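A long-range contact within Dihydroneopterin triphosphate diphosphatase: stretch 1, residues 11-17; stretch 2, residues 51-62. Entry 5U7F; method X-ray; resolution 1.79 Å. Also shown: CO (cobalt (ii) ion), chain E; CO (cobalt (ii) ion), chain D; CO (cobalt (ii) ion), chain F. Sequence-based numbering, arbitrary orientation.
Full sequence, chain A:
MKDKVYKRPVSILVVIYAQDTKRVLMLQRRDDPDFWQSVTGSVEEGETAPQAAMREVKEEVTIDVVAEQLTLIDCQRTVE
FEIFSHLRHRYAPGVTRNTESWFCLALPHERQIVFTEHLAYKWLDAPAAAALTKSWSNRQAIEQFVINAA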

# COMPACT_ATOMS: atom_id res chain seq x y z
N SER A 11 -3.60 -9.46 -3.13
CA SER A 11 -2.72 -8.49 -2.49
C SER A 11 -3.47 -7.63 -1.46
O SER A 11 -4.71 -7.71 -1.32
N ILE A 12 -2.70 -6.86 -0.72
CA ILE A 12 -3.20 -5.91 0.24
C ILE A 12 -2.63 -4.54 -0.07
O ILE A 12 -1.60 -4.40 -0.74
N LEU A 13 -3.38 -3.52 0.34
CA LEU A 13 -2.98 -2.13 0.23
C LEU A 13 -3.13 -1.53 1.62
O LEU A 13 -4.16 -1.73 2.24
N VAL A 14 -2.10 -0.87 2.14
CA VAL A 14 -2.21 -0.20 3.44
C VAL A 14 -1.98 1.29 3.25
O VAL A 14 -0.87 1.75 2.91
N VAL A 15 -3.04 2.06 3.42
CA VAL A 15 -2.90 3.50 3.33
C VAL A 15 -2.44 4.01 4.67
O VAL A 15 -3.16 3.96 5.68
N ILE A 16 -1.20 4.48 4.66
CA ILE A 16 -0.56 5.09 5.82
C ILE A 16 -0.70 6.61 5.79
O ILE A 16 -0.43 7.28 4.80
N TYR A 17 -1.13 7.18 6.91
CA TYR A 17 -1.32 8.62 6.99
C TYR A 17 -1.14 9.09 8.42
O TYR A 17 -1.21 8.32 9.36
N GLN A 51 -2.64 -10.45 8.24
CA GLN A 51 -1.26 -10.83 8.52
C GLN A 51 -0.33 -10.25 7.48
O GLN A 51 0.78 -9.79 7.78
N ALA A 52 -0.77 -10.28 6.23
CA ALA A 52 0.08 -9.85 5.15
C ALA A 52 0.32 -8.34 5.25
O ALA A 52 1.43 -7.85 5.05
N ALA A 53 -0.74 -7.62 5.59
CA ALA A 53 -0.69 -6.19 5.75
C ALA A 53 0.32 -5.80 6.86
O ALA A 53 1.21 -4.99 6.62
N MET A 54 0.19 -6.41 8.03
CA MET A 54 1.12 -6.12 9.11
C MET A 54 2.55 -6.48 8.69
O MET A 54 3.48 -5.73 8.99
N ARG A 55 2.71 -7.58 7.96
CA ARG A 55 4.04 -8.02 7.58
C ARG A 55 4.68 -7.05 6.61
O ARG A 55 5.82 -6.67 6.79
N GLU A 56 3.95 -6.68 5.56
CA GLU A 56 4.46 -5.75 4.56
C GLU A 56 4.75 -4.37 5.16
O GLU A 56 5.67 -3.69 4.73
N VAL A 57 3.98 -3.96 6.15
CA VAL A 57 4.23 -2.66 6.75
C VAL A 57 5.56 -2.72 7.50
O VAL A 57 6.36 -1.77 7.43
N LYS A 58 5.81 -3.84 8.19
CA LYS A 58 7.10 -4.03 8.87
C LYS A 58 8.25 -4.06 7.85
O LYS A 58 9.21 -3.32 7.99
N GLU A 59 8.12 -4.90 6.81
CA GLU A 59 9.14 -5.05 5.75
C GLU A 59 9.43 -3.76 4.95
O GLU A 59 10.60 -3.44 4.69
N GLU A 60 8.39 -3.03 4.56
CA GLU A 60 8.53 -1.93 3.62
C GLU A 60 8.81 -0.57 4.23
O GLU A 60 9.44 0.26 3.59
N VAL A 61 8.31 -0.32 5.43
CA VAL A 61 8.59 0.96 6.06
C VAL A 61 9.05 0.80 7.50
O VAL A 61 9.08 1.78 8.23
N THR A 62 9.46 -0.41 7.89
CA THR A 62 10.04 -0.66 9.22
C THR A 62 9.20 -0.13 10.39
O THR A 62 9.73 0.37 11.38

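The helix of stretch 2 packs across strand 11-17 at a closest axial approach of 8.3 Å, and no hydrogen bond joins the two. Alternation along the strand turns Ile12, Val14 and Ile16 toward the helix, while Leu13 points away. Gln51 opens the stretch exposed and out of reach. Ala52 points toward the strand, its CB 4.2 Å from Ile12 CG1; a small methyl leaves room for the isoleucine, whose chi1 and chi2 are both p. Ala53 lies where the backbones come nearest, its CA 6.1 Å from Ile12 CA. Here Ile12 CD1 reaches Ala53 CA itself at 3.6 Å, and Val14 CG2, from a t rotamer, meets Ala53 CB at 3.7 Å; so short a side chain lets the strand residues rest close to the helix backbone.

Met54 points away. Arg55 extends through t chi1 and chi2 and forms salt bridges from NH1 to Glu56 OE2 (2.8 Å) and, through a weak hydrogen bond, to Glu59 OE1 (3.2 Å). Glu56 serves two roles: its CB lies 4.2 Å from Ile12 CD1, while its m, m side chain carries the carboxylate to metal, OE1 binding the chain E cobalt and OE2 the chain D cobalt, each at 2.1 Å.

One turn after Ala53, Val57 (t) points toward the strand and sets CG2 3.9 Å from Val14 CG1, a compact branched contact. Lys58 and Glu59 are exposed, as suits their charges; Glu59 OE2 accepts hydrogen bonds from two metal-bound waters, at 3.0 Å from water 1 and 2.8 Å from water 2. Glu60 OE2 bridges the chain E and chain F cobalts, 2.1 Å from each. Val61 (m) completes the apolar row, its CG2 4.0 Å from CD1 of Ile16, which extends in the m, t rotamer. Thr62, with positive phi, leaves the helical conformation.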

# COMPACT_ATOMS: atom_id res chain seq x y z
CB SER A 11 -2.09 -7.60 -3.55
OG SER A 11 -3.04 -6.69 -4.08
CB ILE A 12 -2.89 -6.32 1.71
CG1 ILE A 12 -1.40 -6.55 1.96
CG2 ILE A 12 -3.66 -7.59 2.06
CD1 ILE A 12 -0.61 -5.31 2.24
CB LEU A 13 -3.86 -1.38 -0.77
CG LEU A 13 -3.84 0.16 -0.73
CD1 LEU A 13 -2.64 0.60 -1.45
CD2 LEU A 13 -5.09 0.73 -1.37
CB VAL A 14 -1.22 -0.75 4.49
CG1 VAL A 14 -1.41 -0.01 5.82
CG2 VAL A 14 -1.41 -2.24 4.68
CB VAL A 15 -4.22 4.18 2.89
CG1 VAL A 15 -4.02 5.64 2.75
CG2 VAL A 15 -4.68 3.62 1.54
CB ILE A 16 0.93 4.70 5.92
CG1 ILE A 16 1.05 3.19 6.10
CG2 ILE A 16 1.63 5.43 7.08
CD1 ILE A 16 2.44 2.64 6.22
CB TYR A 17 -2.67 9.04 6.46
CG TYR A 17 -3.86 8.63 7.32
CD1 TYR A 17 -4.33 7.32 7.32
CD2 TYR A 17 -4.49 9.55 8.15
CE1 TYR A 17 -5.41 6.95 8.10
CE2 TYR A 17 -5.55 9.19 8.94
CZ TYR A 17 -6.01 7.89 8.92
OH TYR A 17 -7.09 7.53 9.69
CB GLN A 51 -1.11 -12.35 8.58
CG GLN A 51 -1.60 -13.02 9.87
CD GLN A 51 -1.85 -14.52 9.72
OE1 GLN A 51 -1.76 -15.07 8.62
NE2 GLN A 51 -2.18 -15.19 10.83
CB ALA A 52 -0.52 -10.23 3.80
CB ALA A 53 -2.06 -5.65 6.07
CB MET A 54 0.74 -6.87 10.38
CG MET A 54 -0.30 -6.14 11.21
SD MET A 54 -0.39 -6.76 12.90
CE MET A 54 -0.52 -8.53 12.61
CB ARG A 55 4.03 -9.41 6.98
CG ARG A 55 5.41 -9.85 6.48
CD ARG A 55 5.39 -11.16 5.80
NE ARG A 55 4.27 -11.27 4.88
CZ ARG A 55 4.23 -10.75 3.66
NH1 ARG A 55 5.29 -10.08 3.17
NH2 ARG A 55 3.15 -10.91 2.91
CB GLU A 56 3.45 -5.63 3.42
CG GLU A 56 3.31 -6.90 2.61
CD GLU A 56 4.49 -7.17 1.65
OE1 GLU A 56 5.24 -6.22 1.38
OE2 GLU A 56 4.64 -8.32 1.15
CB VAL A 57 3.08 -2.24 7.68
CG1 VAL A 57 3.49 -1.05 8.57
CG2 VAL A 57 1.85 -1.87 6.84
CB LYS A 58 7.10 -5.32 9.70
CG LYS A 58 7.86 -5.21 11.02
CD LYS A 58 8.05 -6.56 11.70
CE LYS A 58 9.04 -6.46 12.87
NZ LYS A 58 9.34 -7.78 13.50
CB GLU A 59 8.73 -6.14 4.73
CG GLU A 59 8.73 -7.58 5.27
CD GLU A 59 8.27 -8.64 4.23
OE1 GLU A 59 8.19 -9.84 4.59
OE2 GLU A 59 8.01 -8.27 3.06
CB GLU A 60 7.27 -1.83 2.76
CG GLU A 60 7.09 -3.09 1.87
CD GLU A 60 6.20 -2.90 0.67
OE1 GLU A 60 5.63 -1.81 0.53
OE2 GLU A 60 6.08 -3.87 -0.14
CB VAL A 61 7.39 1.91 5.98
CG1 VAL A 61 7.04 2.18 4.51
CG2 VAL A 61 6.18 1.34 6.72
CB THR A 62 11.46 -0.04 9.33
OG1 THR A 62 12.10 -0.02 8.05
CG2 THR A 62 12.29 -0.85 10.32
CO CO E . 6.60 -5.90 -0.14
CO CO D . 5.67 -9.18 -0.50
CO CO F . 4.98 -3.82 -1.90
O HOH W 1 7.00 -10.12 0.92
O HOH W 2 8.15 -6.03 1.35
O HOH W 3 6.82 -10.27 -2.14
O HOH W 4 7.07 -7.74 -0.36
O HOH W 5 4.23 -10.75 -0.44